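Long-range contact in phthiocerol synthesis polyketide synthase type I PpsC (Mycobacterium tuberculosis, PDB 7AHB), which probably loads acyl extender units onto the acyl carrier protein through its acyltransferase domain during phthiocerol assembly in Mycobacterium tuberculosis: residues I265-I277 and H289-A303. Sequence-based numbering, arbitrary orientation.
Sequences IPIISTTYADLGI and HWATNMRNPVRFHQA
Thr271 packs against helix 287-295 with both branches. Its OG1 accepts from Asn293 ND2 at 2.7 Å, near the amide plane. Its CG2, anti to the backbone N (chi1 -70° for OG1), lies 3.7 Å from Thr292 CG2 and covers one face of the Tyr272 ring. Tyr272 OH hydrogen-bonds His289 ND1 at 2.8 Å, and either may donate; the two rings meet rim to rim, neither over the face of the other. On the other flank, Ala303 CB sits tightly against Ile268 CG2 (3.5 Å) and also meets Thr270 CG2. Between these flanks Thr270 O accepts a nearly straight bond from Arg299 N (2.8 Å, 174°) on a carbonyl lone pair. The Ala273 side is looser: its methyl lies 3.8 Å above the Arg299 guanidinium plane, and a water links Arg299 NE to Thr271 O and Pro297 O. Thr271 O also takes Asn296 ND2. Glu141, just after the GxSxG-type elbow, is hydrogen-bonded by Ser269 OG, Thr271 OG1 and His289 NE2 at OE2 and by Thr270 N at OE1; Gly136 O bonds Thr270 OG1. Polar groups of both segments thus converge on Glu141, whose carboxylate would probably be stabilised as an anion, tying edge strand 267-269 to the probable nucleophile elbow.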
ATOM      1  N   ILE A 265     -13.782   9.836   5.442  1.00 21.47           N
ATOM      2  CA  ILE A 265     -14.082   8.442   5.114  1.00 23.22           C
ATOM      3  C   ILE A 265     -13.464   7.609   6.242  1.00 24.26           C
ATOM      4  O   ILE A 265     -12.321   7.893   6.626  1.00 23.81           O
ATOM      5  CB  ILE A 265     -13.476   8.024   3.761  1.00 23.80           C
ATOM      6  CG1 ILE A 265     -13.922   8.930   2.651  1.00 28.75           C
ATOM      7  CG2 ILE A 265     -13.864   6.586   3.414  1.00 25.83           C
ATOM      8  CD1 ILE A 265     -13.749   8.356   1.245  1.00 29.67           C
ATOM      9  N   PRO A 266     -14.133   6.586   6.777  1.00 20.88           N
ATOM     10  CA  PRO A 266     -13.473   5.692   7.742  1.00 22.64           C
ATOM     11  C   PRO A 266     -12.148   5.224   7.166  1.00 20.76           C
ATOM     12  O   PRO A 266     -12.073   4.751   6.030  1.00 18.15           O
ATOM     13  CB  PRO A 266     -14.469   4.537   7.899  1.00 20.75           C
ATOM     14  CG  PRO A 266     -15.804   5.229   7.723  1.00 22.19           C
ATOM     15  CD  PRO A 266     -15.538   6.214   6.571  1.00 25.20           C
ATOM     16  N   ILE A 267     -11.090   5.350   7.958  1.00 22.60           N
ATOM     17  CA  ILE A 267      -9.792   4.779   7.605  1.00 23.52           C
ATOM     18  C   ILE A 267      -9.404   3.815   8.727  1.00 21.53           C
ATOM     19  O   ILE A 267      -9.331   4.213   9.896  1.00 25.33           O
ATOM     20  CB  ILE A 267      -8.712   5.857   7.381  1.00 21.77           C
ATOM     21  CG1 ILE A 267      -7.330   5.222   7.404  1.00 20.98           C
ATOM     22  CG2 ILE A 267      -8.835   6.974   8.409  1.00 24.36           C
ATOM     23  CD1 ILE A 267      -6.260   6.102   6.753  1.00 24.19           C
ATOM     24  N   ILE A 268      -9.189   2.552   8.372  1.00 18.36           N
ATOM     25  CA  ILE A 268      -8.719   1.523   9.292  1.00 17.38           C
ATOM     26  C   ILE A 268      -7.201   1.503   9.195  1.00 19.16           C
ATOM     27  O   ILE A 268      -6.634   1.074   8.184  1.00 16.63           O
ATOM     28  CB  ILE A 268      -9.330   0.164   8.941  1.00 18.46           C
ATOM     29  CG1 ILE A 268     -10.863   0.223   9.092  1.00 21.45           C
ATOM     30  CG2 ILE A 268      -8.762  -0.943   9.855  1.00 21.44           C
ATOM     31  CD1 ILE A 268     -11.575  -0.856   8.353  1.00 23.17           C
ATOM     32  N   SER A 269      -6.537   2.005  10.228  1.00 17.96           N
ATOM     33  CA  SER A 269      -5.088   2.125  10.218  1.00 17.23           C
ATOM     34  C   SER A 269      -4.434   0.765  10.486  1.00 18.33           C
ATOM     35  O   SER A 269      -4.870   0.003  11.356  1.00 19.89           O
ATOM     36  CB  SER A 269      -4.635   3.125  11.279  1.00 17.41           C
ATOM     37  OG  SER A 269      -3.197   3.156  11.373  1.00 15.25           O
ATOM     38  N   THR A 270      -3.411   0.446   9.714  1.00 15.09           N
ATOM     39  CA  THR A 270      -2.613  -0.752   9.953  1.00 15.40           C
ATOM     40  C   THR A 270      -1.402  -0.452  10.835  1.00 15.06           C
ATOM     41  O   THR A 270      -0.563  -1.336  11.076  1.00 13.84           O
ATOM     42  CB  THR A 270      -2.191  -1.361   8.625  1.00 16.57           C
ATOM     43  OG1 THR A 270      -1.417  -0.397   7.889  1.00 14.54           O
ATOM     44  CG2 THR A 270      -3.423  -1.810   7.825  1.00 15.48           C
ATOM     45  N   THR A 271      -1.319   0.776  11.346  1.00 13.92           N
ATOM     46  CA  THR A 271      -0.155   1.217  12.096  1.00 18.01           C
ATOM     47  C   THR A 271      -0.219   0.772  13.542  1.00 19.60           C
ATOM     48  O   THR A 271       0.828   0.517  14.154  1.00 18.52           O
ATOM     49  CB  THR A 271      -0.042   2.742  12.013  1.00 19.10           C
ATOM     50  OG1 THR A 271       0.337   3.116  10.676  1.00 18.26           O
ATOM     51  CG2 THR A 271       0.979   3.266  13.017  1.00 19.04           C
ATOM     52  N   TYR A 272      -1.421   0.621  14.081  1.00 18.03           N
ATOM     53  CA  TYR A 272      -1.612   0.385  15.504  1.00 22.28           C
ATOM     54  C   TYR A 272      -2.318  -0.944  15.725  1.00 20.72           C
ATOM     55  O   TYR A 272      -3.134  -1.377  14.905  1.00 15.89           O
ATOM     56  CB  TYR A 272      -2.445   1.515  16.162  1.00 22.05           C
ATOM     57  CG  TYR A 272      -1.919   2.900  15.913  1.00 20.97           C
ATOM     58  CD1 TYR A 272      -0.845   3.392  16.635  1.00 23.44           C
ATOM     59  CD2 TYR A 272      -2.509   3.725  14.963  1.00 21.65           C
ATOM     60  CE1 TYR A 272      -0.349   4.659  16.403  1.00 25.08           C
ATOM     61  CE2 TYR A 272      -2.011   5.011  14.720  1.00 23.07           C
ATOM     62  CZ  TYR A 272      -0.936   5.462  15.442  1.00 22.79           C
ATOM     63  OH  TYR A 272      -0.451   6.720  15.212  1.00 27.35           O
ATOM     64  N   ALA A 273      -2.039  -1.561  16.873  1.00 23.03           N
ATOM     65  CA  ALA A 273      -2.711  -2.812  17.209  1.00 22.32           C
ATOM     66  C   ALA A 273      -4.223  -2.635  17.243  1.00 23.82           C
ATOM     67  O   ALA A 273      -4.971  -3.541  16.856  1.00 22.49           O
ATOM     68  CB  ALA A 273      -2.205  -3.333  18.546  1.00 22.64           C
ATOM     69  N   ASP A 274      -4.692  -1.471  17.694  1.00 24.50           N
ATOM     70  CA  ASP A 274      -6.120  -1.201  17.799  1.00 24.49           C
ATOM     71  C   ASP A 274      -6.703  -0.635  16.508  1.00 23.50           C
ATOM     72  O   ASP A 274      -7.840  -0.153  16.503  1.00 19.73           O
ATOM     73  CB  ASP A 274      -6.393  -0.255  18.972  1.00 27.34           C
ATOM     74  CG  ASP A 274      -5.970   1.178  18.703  1.00 25.49           C
ATOM     75  OD1 ASP A 274      -5.276   1.438  17.714  1.00 25.83           O
ATOM     76  OD2 ASP A 274      -6.347   2.051  19.521  1.00 31.25           O
ATOM     77  N   LEU A 275      -5.950  -0.688  15.419  1.00 16.43           N
ATOM     78  CA  LEU A 275      -6.355  -0.248  14.089  1.00 18.10           C
ATOM     79  C   LEU A 275      -6.715   1.231  14.040  1.00 18.64           C
ATOM     80  O   LEU A 275      -7.300   1.687  13.041  1.00 18.41           O
ATOM     81  CB  LEU A 275      -7.523  -1.101  13.554  1.00 15.81           C
ATOM     82  CG  LEU A 275      -7.302  -2.618  13.618  1.00 16.05           C
ATOM     83  CD1 LEU A 275      -8.478  -3.374  13.034  1.00 19.81           C
ATOM     84  CD2 LEU A 275      -6.009  -2.990  12.914  1.00 20.66           C
ATOM     85  N   GLY A 276      -6.360   1.991  15.071  1.00 23.44           N
ATOM     86  CA  GLY A 276      -6.702   3.402  15.123  1.00 27.16           C
ATOM     87  C   GLY A 276      -8.187   3.701  15.130  1.00 27.38           C
ATOM     88  O   GLY A 276      -8.608   4.754  14.620  1.00 28.12           O
ATOM     89  N   ILE A 277      -8.995   2.824  15.722  1.00 29.42           N
ATOM     90  CA  ILE A 277     -10.442   3.021  15.676  1.00 29.05           C
ATOM     91  C   ILE A 277     -11.065   2.809  17.048  1.00 27.52           C
ATOM     92  O   ILE A 277     -12.248   2.453  17.159  1.00 33.18           O
ATOM     93  CB  ILE A 277     -11.116   2.088  14.648  1.00 27.80           C
ATOM     94  CG1 ILE A 277     -10.837   0.645  15.043  1.00 28.81           C
ATOM     95  CG2 ILE A 277     -10.642   2.390  13.237  1.00 28.85           C
ATOM     96  CD1 ILE A 277     -11.450  -0.381  14.092  1.00 32.45           C
ATOM     97  N   HIS A 289       2.520  10.192  13.720  1.00 17.76           N
ATOM     98  CA  HIS A 289       1.861   9.028  13.140  1.00 17.28           C
ATOM     99  C   HIS A 289       2.705   8.407  12.031  1.00 16.54           C
ATOM    100  O   HIS A 289       2.826   7.181  11.928  1.00 13.57           O
ATOM    101  CB  HIS A 289       0.512   9.409  12.558  1.00 16.88           C
ATOM    102  CG  HIS A 289      -0.179   8.270  11.883  1.00 16.48           C
ATOM    103  ND1 HIS A 289      -1.019   7.410  12.552  1.00 18.53           N
ATOM    104  CD2 HIS A 289      -0.140   7.838  10.603  1.00 16.48           C
ATOM    105  CE1 HIS A 289      -1.484   6.506  11.710  1.00 17.54           C
ATOM    106  NE2 HIS A 289      -0.968   6.746  10.520  1.00 18.31           N
ATOM    107  N   TRP A 290       3.252   9.239  11.151  1.00 13.58           N
ATOM    108  CA  TRP A 290       4.051   8.707  10.049  1.00 15.22           C
ATOM    109  C   TRP A 290       5.382   8.133  10.533  1.00 13.65           C
ATOM    110  O   TRP A 290       5.856   7.131   9.988  1.00 17.36           O
ATOM    111  CB  TRP A 290       4.219   9.803   8.994  1.00 14.10           C
ATOM    112  CG  TRP A 290       2.880  10.234   8.487  1.00 15.87           C
ATOM    113  CD1 TRP A 290       2.326  11.484   8.583  1.00 16.73           C
ATOM    114  CD2 TRP A 290       1.884   9.397   7.876  1.00 13.37           C
ATOM    115  NE1 TRP A 290       1.054  11.486   8.038  1.00 15.12           N
ATOM    116  CE2 TRP A 290       0.754  10.213   7.617  1.00 17.50           C
ATOM    117  CE3 TRP A 290       1.835   8.038   7.523  1.00 13.52           C
ATOM    118  CZ2 TRP A 290      -0.399   9.721   7.026  1.00 17.04           C
ATOM    119  CZ3 TRP A 290       0.687   7.546   6.939  1.00 16.38           C
ATOM    120  CH2 TRP A 290      -0.418   8.400   6.678  1.00 14.10           C
ATOM    121  N   ALA A 291       5.997   8.732  11.547  1.00 15.87           N
ATOM    122  CA  ALA A 291       7.183   8.122  12.147  1.00 15.75           C
ATOM    123  C   ALA A 291       6.846   6.774  12.770  1.00 18.03           C
ATOM    124  O   ALA A 291       7.655   5.837  12.731  1.00 15.36           O
ATOM    125  CB  ALA A 291       7.773   9.060  13.195  1.00 17.38           C
ATOM    126  N   THR A 292       5.649   6.665  13.362  1.00 17.41           N
ATOM    127  CA  THR A 292       5.212   5.416  13.962  1.00 18.29           C
ATOM    128  C   THR A 292       4.837   4.390  12.906  1.00 19.60           C
ATOM    129  O   THR A 292       5.167   3.205  13.049  1.00 17.92           O
ATOM    130  CB  THR A 292       4.029   5.677  14.904  1.00 17.15           C
ATOM    131  OG1 THR A 292       4.459   6.567  15.942  1.00 17.32           O
ATOM    132  CG2 THR A 292       3.532   4.385  15.486  1.00 17.64           C
ATOM    133  N   ASN A 293       4.146   4.825  11.846  1.00 14.17           N
ATOM    134  CA  ASN A 293       3.732   3.912  10.780  1.00 15.27           C
ATOM    135  C   ASN A 293       4.922   3.207  10.115  1.00 14.92           C
ATOM    136  O   ASN A 293       4.836   2.029   9.754  1.00 13.70           O
ATOM    137  CB  ASN A 293       2.924   4.692   9.741  1.00 15.86           C
ATOM    138  CG  ASN A 293       2.768   3.948   8.429  1.00 18.82           C
ATOM    139  OD1 ASN A 293       3.463   4.242   7.429  1.00 18.58           O
ATOM    140  ND2 ASN A 293       1.843   2.978   8.412  1.00 17.95           N
ATOM    141  N   MET A 294       6.036   3.894   9.937  1.00 18.96           N
ATOM    142  CA  MET A 294       7.166   3.250   9.248  1.00 17.63           C
ATOM    143  C   MET A 294       7.922   2.274  10.142  1.00 17.94           C
ATOM    144  O   MET A 294       8.664   1.429   9.623  1.00 16.89           O
ATOM    145  CB  MET A 294       8.148   4.286   8.717  1.00 17.32           C
ATOM    146  CG  MET A 294       8.920   5.017   9.785  1.00 21.57           C
ATOM    147  SD  MET A 294       9.749   6.525   9.169  1.00 31.03           S
ATOM    148  CE  MET A 294      10.929   5.872   8.028  1.00 16.47           C
ATOM    149  N   ARG A 295       7.719   2.346  11.461  1.00 20.52           N
ATOM    150  CA  ARG A 295       8.408   1.493  12.420  1.00 18.18           C
ATOM    151  C   ARG A 295       7.560   0.331  12.890  1.00 22.07           C
ATOM    152  O   ARG A 295       8.077  -0.778  13.017  1.00 18.37           O
ATOM    153  CB  ARG A 295       8.847   2.316  13.632  1.00 22.85           C
ATOM    154  CG  ARG A 295       9.268   1.507  14.837  1.00 26.28           C
ATOM    155  CD  ARG A 295      10.547   0.728  14.570  1.00 26.12           C
ATOM    156  NE  ARG A 295      10.969  -0.128  15.691  1.00 29.83           N
ATOM    157  CZ  ARG A 295      10.609  -1.408  15.837  1.00 29.40           C
ATOM    158  NH1 ARG A 295       9.798  -2.015  14.957  1.00 26.20           N
ATOM    159  NH2 ARG A 295      11.053  -2.091  16.872  1.00 32.75           N
ATOM    160  N   ASN A 296       6.279   0.573  13.178  1.00 16.49           N
ATOM    161  CA  ASN A 296       5.413  -0.461  13.718  1.00 19.01           C
ATOM    162  C   ASN A 296       5.151  -1.553  12.688  1.00 19.82           C
ATOM    163  O   ASN A 296       5.171  -1.293  11.470  1.00 15.38           O
ATOM    164  CB  ASN A 296       4.076   0.143  14.162  1.00 18.82           C
ATOM    165  CG  ASN A 296       4.146   0.752  15.545  1.00 21.03           C
ATOM    166  OD1 ASN A 296       5.229   0.911  16.102  1.00 18.61           O
ATOM    167  ND2 ASN A 296       2.987   1.109  16.104  1.00 16.84           N
ATOM    168  N   PRO A 297       4.890  -2.785  13.151  1.00 16.78           N
ATOM    169  CA  PRO A 297       4.433  -3.829  12.225  1.00 17.01           C
ATOM    170  C   PRO A 297       3.085  -3.455  11.629  1.00 19.16           C
ATOM    171  O   PRO A 297       2.309  -2.702  12.229  1.00 20.96           O
ATOM    172  CB  PRO A 297       4.339  -5.079  13.102  1.00 20.26           C
ATOM    173  CG  PRO A 297       4.126  -4.551  14.472  1.00 21.10           C
ATOM    174  CD  PRO A 297       4.912  -3.258  14.555  1.00 19.30           C
ATOM    175  N   VAL A 298       2.830  -3.975  10.430  1.00 18.86           N
ATOM    176  CA  VAL A 298       1.662  -3.613   9.633  1.00 15.17           C
ATOM    177  C   VAL A 298       0.534  -4.579   9.976  1.00 15.32           C
ATOM    178  O   VAL A 298       0.639  -5.775   9.714  1.00 15.86           O
ATOM    179  CB  VAL A 298       1.972  -3.660   8.129  1.00 17.01           C
ATOM    180  CG1 VAL A 298       0.692  -3.351   7.324  1.00 15.44           C
ATOM    181  CG2 VAL A 298       3.091  -2.702   7.758  1.00 15.55           C
ATOM    182  N   ARG A 299      -0.545  -4.067  10.558  1.00 19.55           N
ATOM    183  CA  ARG A 299      -1.664  -4.913  10.997  1.00 18.00           C
ATOM    184  C   ARG A 299      -2.662  -5.131   9.856  1.00 18.44           C
ATOM    185  O   ARG A 299      -3.845  -4.791   9.935  1.00 17.75           O
ATOM    186  CB  ARG A 299      -2.344  -4.284  12.201  1.00 16.49           C
ATOM    187  CG  ARG A 299      -1.429  -3.903  13.324  1.00 17.31           C
ATOM    188  CD  ARG A 299      -1.306  -5.012  14.358  1.00 21.05           C
ATOM    189  NE  ARG A 299      -0.282  -4.706  15.351  1.00 21.00           N
ATOM    190  CZ  ARG A 299       0.079  -5.518  16.337  1.00 24.77           C
ATOM    191  NH1 ARG A 299      -0.538  -6.687  16.511  1.00 24.56           N
ATOM    192  NH2 ARG A 299       1.050  -5.146  17.163  1.00 25.58           N
ATOM    193  N   PHE A 300      -2.156  -5.706   8.767  1.00 15.22           N
ATOM    194  CA  PHE A 300      -2.953  -5.811   7.547  1.00 15.12           C
ATOM    195  C   PHE A 300      -4.023  -6.875   7.691  1.00 16.79           C
ATOM    196  O   PHE A 300      -5.174  -6.642   7.347  1.00 15.64           O
ATOM    197  CB  PHE A 300      -2.065  -6.113   6.328  1.00 15.35           C
ATOM    198  CG  PHE A 300      -2.813  -6.135   5.033  1.00 15.39           C
ATOM    199  CD1 PHE A 300      -3.407  -4.982   4.540  1.00 15.37           C
ATOM    200  CD2 PHE A 300      -2.945  -7.293   4.316  1.00 18.76           C
ATOM    201  CE1 PHE A 300      -4.115  -5.002   3.357  1.00 14.99           C
ATOM    202  CE2 PHE A 300      -3.655  -7.321   3.132  1.00 18.60           C
ATOM    203  CZ  PHE A 300      -4.238  -6.177   2.651  1.00 17.34           C
ATOM    204  N   HIS A 301      -3.637  -8.071   8.147  1.00 17.79           N
ATOM    205  CA  HIS A 301      -4.584  -9.139   8.449  1.00 20.89           C
ATOM    206  C   HIS A 301      -5.746  -8.626   9.296  1.00 21.55           C
ATOM    207  O   HIS A 301      -6.918  -8.833   8.957  1.00 17.70           O
ATOM    208  CB  HIS A 301      -3.806 -10.273   9.139  1.00 22.92           C
ATOM    209  CG  HIS A 301      -4.648 -11.264   9.871  1.00 21.59           C
ATOM    210  ND1 HIS A 301      -4.117 -12.104  10.822  1.00 23.61           N
ATOM    211  CD2 HIS A 301      -5.964 -11.570   9.789  1.00 25.23           C
ATOM    212  CE1 HIS A 301      -5.071 -12.886  11.298  1.00 24.47           C
ATOM    213  NE2 HIS A 301      -6.203 -12.577  10.694  1.00 25.82           N
ATOM    214  N   GLN A 302      -5.439  -7.911  10.376  1.00 19.46           N
ATOM    215  CA  GLN A 302      -6.485  -7.494  11.306  1.00 23.80           C
ATOM    216  C   GLN A 302      -7.359  -6.395  10.707  1.00 20.07           C
ATOM    217  O   GLN A 302      -8.573  -6.360  10.928  1.00 19.01           O
ATOM    218  CB  GLN A 302      -5.840  -7.038  12.618  1.00 24.10           C
ATOM    219  CG  GLN A 302      -5.006  -8.123  13.326  1.00 25.53           C
ATOM    220  CD  GLN A 302      -3.481  -8.103  13.004  1.00 23.78           C
ATOM    221  OE1 GLN A 302      -3.039  -7.592  11.967  1.00 20.00           O
ATOM    222  NE2 GLN A 302      -2.679  -8.675  13.921  1.00 19.83           N
ATOM    223  N   ALA A 303      -6.766  -5.492   9.941  1.00 15.78           N
ATOM    224  CA  ALA A 303      -7.556  -4.442   9.296  1.00 20.49           C
ATOM    225  C   ALA A 303      -8.537  -5.019   8.275  1.00 20.32           C
ATOM    226  O   ALA A 303      -9.706  -4.606   8.216  1.00 21.40           O
ATOM    227  CB  ALA A 303      -6.625  -3.424   8.626  1.00 19.26           C
TER
HETATM  228  O   HOH W   1       1.424  -2.224  14.751  1.00 13.90           O